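Local coordinates for protein shikimate dehydrogenase (NADP(+)) (Peptoclostridium difficile, PDB 5DZS) that probably catalyses the reversible NADPH-dependent reduction of 3-dehydroshikimate to shikimate, a step of the chorismate pathway that leads to the aromatic amino acids, at residues E41-L46 with V62-R67; S198-F203 with T216-I221. One frame throughout, in Å; residues are numbered along the deposited sequence.

Contact 1: residues E41-L46 with V62-R67; sequences EDISKL and VPYKER. With SO4 (sulfate ion), chain D.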
# COMPACT_ATOMS: atom_id res chain seq x y z
N GLU B 41 -22.20 20.69 9.24
CA GLU B 41 -23.44 20.54 8.49
C GLU B 41 -23.24 20.21 7.00
O GLU B 41 -24.19 19.85 6.30
CB GLU B 41 -24.33 21.79 8.64
CG GLU B 41 -23.69 23.13 8.32
CD GLU B 41 -23.01 23.82 9.51
OE1 GLU B 41 -22.57 23.15 10.48
OE2 GLU B 41 -22.91 25.07 9.48
N ASP B 42 -22.00 20.36 6.53
CA ASP B 42 -21.64 20.06 5.15
C ASP B 42 -20.81 18.81 4.92
O ASP B 42 -20.53 18.46 3.77
CB ASP B 42 -20.85 21.25 4.56
CG ASP B 42 -21.72 22.45 4.25
OD1 ASP B 42 -22.97 22.35 4.24
OD2 ASP B 42 -21.14 23.54 3.99
N ILE B 43 -20.38 18.13 5.97
CA ILE B 43 -19.49 16.99 5.76
C ILE B 43 -20.11 15.86 4.92
O ILE B 43 -19.36 15.14 4.20
CB ILE B 43 -18.87 16.51 7.10
CG1 ILE B 43 -17.61 15.64 6.88
CG2 ILE B 43 -19.90 15.81 7.95
CD1 ILE B 43 -16.40 16.39 6.37
N SER B 44 -21.43 15.71 4.94
CA SER B 44 -22.08 14.69 4.13
C SER B 44 -21.95 14.97 2.63
O SER B 44 -22.19 14.08 1.82
CB SER B 44 -23.57 14.60 4.47
OG SER B 44 -24.23 15.79 4.07
N LYS B 45 -21.52 16.18 2.27
CA LYS B 45 -21.38 16.54 0.86
C LYS B 45 -19.96 16.28 0.32
O LYS B 45 -19.73 16.34 -0.90
CB LYS B 45 -21.71 18.04 0.65
CG LYS B 45 -23.06 18.48 1.20
CD LYS B 45 -23.24 19.98 1.20
CE LYS B 45 -24.47 20.35 2.03
NZ LYS B 45 -24.66 21.82 2.13
N LEU B 46 -19.02 15.96 1.19
CA LEU B 46 -17.63 15.82 0.77
C LEU B 46 -17.42 14.73 -0.26
O LEU B 46 -16.72 14.93 -1.26
CB LEU B 46 -16.67 15.59 1.96
CG LEU B 46 -15.21 15.31 1.67
CD1 LEU B 46 -14.55 16.60 1.19
CD2 LEU B 46 -14.45 14.81 2.89
N VAL B 62 -9.48 16.22 12.87
CA VAL B 62 -10.58 16.46 13.79
C VAL B 62 -11.59 17.45 13.20
O VAL B 62 -11.20 18.43 12.56
CB VAL B 62 -10.05 16.93 15.16
CG1 VAL B 62 -9.24 15.82 15.79
CG2 VAL B 62 -9.23 18.19 15.02
N PRO B 63 -12.89 17.24 13.42
CA PRO B 63 -13.48 16.17 14.23
C PRO B 63 -14.17 15.10 13.39
O PRO B 63 -15.16 14.51 13.80
CB PRO B 63 -14.54 16.94 15.01
CG PRO B 63 -15.05 17.90 14.03
CD PRO B 63 -13.88 18.30 13.16
N TYR B 64 -13.56 14.79 12.24
CA TYR B 64 -14.23 13.96 11.25
C TYR B 64 -13.64 12.58 11.01
O TYR B 64 -14.14 11.88 10.14
CB TYR B 64 -14.27 14.70 9.89
CG TYR B 64 -14.96 16.06 9.91
CD1 TYR B 64 -16.19 16.20 10.52
CD2 TYR B 64 -14.40 17.17 9.31
CE1 TYR B 64 -16.83 17.43 10.54
CE2 TYR B 64 -15.03 18.40 9.33
CZ TYR B 64 -16.24 18.52 9.95
OH TYR B 64 -16.90 19.72 10.00
N LYS B 65 -12.64 12.18 11.77
CA LYS B 65 -11.98 10.91 11.46
C LYS B 65 -12.91 9.69 11.58
O LYS B 65 -12.72 8.70 10.89
CB LYS B 65 -10.72 10.71 12.27
CG LYS B 65 -9.67 11.77 12.07
CD LYS B 65 -8.47 11.39 12.95
CE LYS B 65 -7.32 12.35 12.93
NZ LYS B 65 -6.34 11.79 13.92
N GLU B 66 -13.87 9.75 12.49
CA GLU B 66 -14.84 8.66 12.64
C GLU B 66 -16.07 8.85 11.75
O GLU B 66 -16.53 7.90 11.07
CB GLU B 66 -15.25 8.50 14.12
CG GLU B 66 -14.06 8.19 15.01
CD GLU B 66 -14.34 8.09 16.51
OE1 GLU B 66 -15.42 7.63 16.93
OE2 GLU B 66 -13.43 8.45 17.29
N ARG B 67 -16.61 10.08 11.75
CA ARG B 67 -17.85 10.39 11.01
C ARG B 67 -17.73 10.25 9.50
O ARG B 67 -18.74 10.05 8.83
CB ARG B 67 -18.43 11.77 11.36
CG ARG B 67 -18.82 11.93 12.83
CD ARG B 67 -20.11 12.73 13.07
NE ARG B 67 -20.12 14.15 12.70
CZ ARG B 67 -20.70 14.65 11.60
NH1 ARG B 67 -20.68 15.96 11.37
NH2 ARG B 67 -21.32 13.85 10.75
S SO4 D . -11.89 12.58 15.78
O1 SO4 D . -10.57 12.75 16.42
O2 SO4 D . -12.94 13.18 16.68
O3 SO4 D . -11.97 13.24 14.46
O4 SO4 D . -12.16 11.14 15.64

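Contact 2: residues S198-F203 with T216-I221; sequences SIIQNF and TEFLRI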
# COMPACT_ATOMS: atom_id res chain seq x y z
N SER B 198 0.76 19.40 38.50
CA SER B 198 0.73 18.34 39.51
C SER B 198 0.58 16.94 38.91
O SER B 198 1.11 15.97 39.45
CB SER B 198 -0.41 18.58 40.50
OG SER B 198 -0.24 19.82 41.15
N ILE B 199 -0.18 16.84 37.82
CA ILE B 199 -0.35 15.56 37.12
C ILE B 199 0.89 15.28 36.29
O ILE B 199 1.41 14.16 36.29
CB ILE B 199 -1.62 15.55 36.23
CG1 ILE B 199 -2.88 15.52 37.11
CG2 ILE B 199 -1.61 14.35 35.27
CD1 ILE B 199 -4.17 15.71 36.34
N ILE B 200 1.40 16.30 35.61
CA ILE B 200 2.60 16.14 34.78
C ILE B 200 3.78 15.68 35.63
O ILE B 200 4.62 14.91 35.19
CB ILE B 200 2.97 17.45 34.05
CG1 ILE B 200 1.88 17.75 33.00
CG2 ILE B 200 4.32 17.31 33.36
CD1 ILE B 200 2.06 19.06 32.25
N GLN B 201 3.82 16.14 36.87
CA GLN B 201 4.90 15.76 37.76
C GLN B 201 4.95 14.24 38.01
O GLN B 201 6.01 13.70 38.31
CB GLN B 201 4.76 16.51 39.07
CG GLN B 201 5.96 16.40 39.99
CD GLN B 201 5.84 17.34 41.17
OE1 GLN B 201 4.89 18.12 41.26
NE2 GLN B 201 6.81 17.28 42.08
N ASN B 202 3.82 13.54 37.84
CA ASN B 202 3.76 12.09 38.10
C ASN B 202 4.17 11.19 36.94
O ASN B 202 3.99 9.97 37.02
CB ASN B 202 2.35 11.69 38.58
CG ASN B 202 1.97 12.32 39.91
OD1 ASN B 202 2.84 12.66 40.72
ND2 ASN B 202 0.67 12.44 40.16
N PHE B 203 4.72 11.77 35.87
CA PHE B 203 5.15 11.00 34.70
C PHE B 203 6.58 11.34 34.33
O PHE B 203 7.07 12.41 34.69
CB PHE B 203 4.16 11.20 33.53
CG PHE B 203 2.81 10.64 33.82
CD1 PHE B 203 1.88 11.37 34.56
CD2 PHE B 203 2.48 9.34 33.44
CE1 PHE B 203 0.65 10.83 34.89
CE2 PHE B 203 1.25 8.80 33.75
CZ PHE B 203 0.33 9.54 34.48
N THR B 216 4.00 23.93 22.93
CA THR B 216 2.81 23.80 23.76
C THR B 216 3.13 23.98 25.25
O THR B 216 4.24 23.70 25.70
CB THR B 216 2.17 22.42 23.59
OG1 THR B 216 3.08 21.41 24.05
CG2 THR B 216 1.81 22.17 22.13
N GLU B 217 2.14 24.44 26.01
CA GLU B 217 2.30 24.62 27.44
C GLU B 217 2.58 23.26 28.09
O GLU B 217 3.37 23.16 29.03
CB GLU B 217 1.05 25.27 28.04
CG GLU B 217 1.14 25.56 29.54
CD GLU B 217 2.18 26.60 29.90
OE1 GLU B 217 2.80 27.18 28.99
OE2 GLU B 217 2.38 26.86 31.11
N PHE B 218 1.91 22.23 27.58
CA PHE B 218 2.08 20.86 28.06
C PHE B 218 3.56 20.48 28.06
O PHE B 218 4.11 20.08 29.10
CB PHE B 218 1.24 19.93 27.17
CG PHE B 218 1.34 18.46 27.47
CD1 PHE B 218 0.84 17.93 28.64
CD2 PHE B 218 1.83 17.58 26.51
CE1 PHE B 218 0.90 16.57 28.90
CE2 PHE B 218 1.89 16.22 26.75
CZ PHE B 218 1.43 15.71 27.95
N LEU B 219 4.22 20.62 26.92
CA LEU B 219 5.66 20.29 26.82
C LEU B 219 6.53 21.34 27.49
O LEU B 219 7.61 21.02 27.98
CB LEU B 219 6.09 20.11 25.36
CG LEU B 219 5.38 18.97 24.62
CD1 LEU B 219 6.00 18.78 23.24
CD2 LEU B 219 5.45 17.68 25.43
N ARG B 220 6.07 22.58 27.49
CA ARG B 220 6.81 23.65 28.12
C ARG B 220 6.86 23.39 29.63
O ARG B 220 7.89 23.58 30.26
CB ARG B 220 6.21 25.01 27.73
CG ARG B 220 6.85 26.24 28.37
CD ARG B 220 6.83 27.43 27.41
NE ARG B 220 5.62 27.50 26.57
CZ ARG B 220 4.66 28.42 26.66
NH1 ARG B 220 3.62 28.37 25.84
NH2 ARG B 220 4.72 29.40 27.56
N ILE B 221 5.75 22.89 30.19
CA ILE B 221 5.72 22.53 31.62
C ILE B 221 6.61 21.30 31.88
O ILE B 221 7.29 21.22 32.90
CB ILE B 221 4.29 22.23 32.13
CG1 ILE B 221 3.44 23.51 32.13
CG2 ILE B 221 4.32 21.67 33.56
CD1 ILE B 221 1.97 23.27 32.39

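Contact 1: residues E41-L46 with V62-R67
Beside the packing of Ile-43 on Tyr-64, the shortest polar bond lies within 41-46 itself: Lys-45 NZ meets Asp-42 OD1 at 2.8 Å, a salt bridge in which the ammonium nitrogen comes to the oxygen from above the carboxylate plane. Between the two segments there is no hydrogen bond, and Ile-43 carries the meeting. Its CG1 stands anti to the backbone N (chi1 -162°), which carries CD1 over the Tyr-64 ring, 3.8 Å from the ring centroid and 15° off the normal, a CH-pi contact. Pro-63 CD lies on the opposite face, 3.8 Å above the ring plane, so the aromatic group is sandwiched between two aliphatic ones. A tyrosine suits this place because its faces are apolar while its OH can reach a backbone acceptor, here Ile-38 O. The other branch of Ile-43, CG2, touches the guanidinium of Arg-67 obliquely, 3.5 Å from NH1, a doubtful contact since Arg-67 is modelled in two conformers.

Within 62-67 the peptide before Pro-63 is cis, and just after Tyr-64, Lys-65 N points at sulfate O3 (3.0 Å, 158° at the hydrogen), the ion probably coming from the crystallisation liquor. Lys-65, the predicted proton acceptor, extends NZ to a salt bridge with Asp-101, a predicted shikimate ligand, while helix 128-139 contributes Gly-128 N to the sulfate and Lys-131 to Glu-66 OE2.

The contact thus joins two loops of the substrate-binding domain, one leading from strand 31-37 into helix 46-53, the other following strand 57-60. Strand 2-8 runs between those two strands in the sheet, and its Val-7 touches both Ile-43 and Tyr-64.

Contact 2: residues S198-F203 with T216-I221
Ile-200, in the segment on helix 197-200, faces the opening turns of helix 217-224, its CA 7.8 Å from that of Ile-221, and a type I turn from Ile-200 to Phe-203 then leads the chain away. One methyl does nearly all the touching. With CG1 of Ile-200 beside the backbone N (chi1 -67°) and CD1 extended beyond it (chi2 176°), the side chain reaches its full length towards the second helix, and CD1 enters the angle between Phe-218 and Ile-221. There it lies 3.7 Å from Ile-221 CG2, the two side chains crossing at about a right angle, and 4.0 Å from Phe-218 CD1, meeting that ring obliquely. The same methyl comes to 3.9 Å from the backbone O of Phe-218. Beta-branched isoleucine suits the place, its long arm ending in a methyl that meets the short CG2 branch of Ile-221; no hydrogen bond crosses between the segments.

The start of helix 217-224 is capped. Thr-216 is its N-cap, OG1 accepting from Leu-219 N at 3.2 Å and 165°, and the same oxygen is hydrogen-bonded to Asp-208. Glu-217, in the first turn, probably suits the partly positive N-terminal end; its OE1 also lies 3.2 Å above the guanidinium plane of Arg-220, a pairing of charges without a directed N-H.

The two helices follow strands 177-180 and 205-208 of the parallel Rossmann-type sheet and pack side by side over it. Ile-200 rests on Leu-206 of strand 205-208, and the Phe-218 side chain reaches Leu-206 and, in strand 177-180, Ile-178. Farther on, Lys-227, just before strand 228-230, binds the carbonyls of Gln-201 and Phe-203.

In the fold
Both segments of contact 1 precede those of contact 2 along the chain, and the two contacts do not touch: their centres are 32 Å apart and their nearest atoms about 14 Å. They belong to the two halves of the shikimate dehydrogenase fold. Contact 1 joins loops around the mixed sheet of the substrate-binding domain, whereas contact 2 pairs helices on the parallel sheet of the nucleotide-binding domain. Helix 128-139, in the latter domain, reaches the sulfate and Glu-66 of contact 1, which places 62-67, holding the predicted proton acceptor Lys-65, at the cleft between the domains. Contact 2 lies wholly within the nucleotide-binding half, about 8 Å between the side chains of Phe-218 and Leu-209, a predicted NADP(+) ligand.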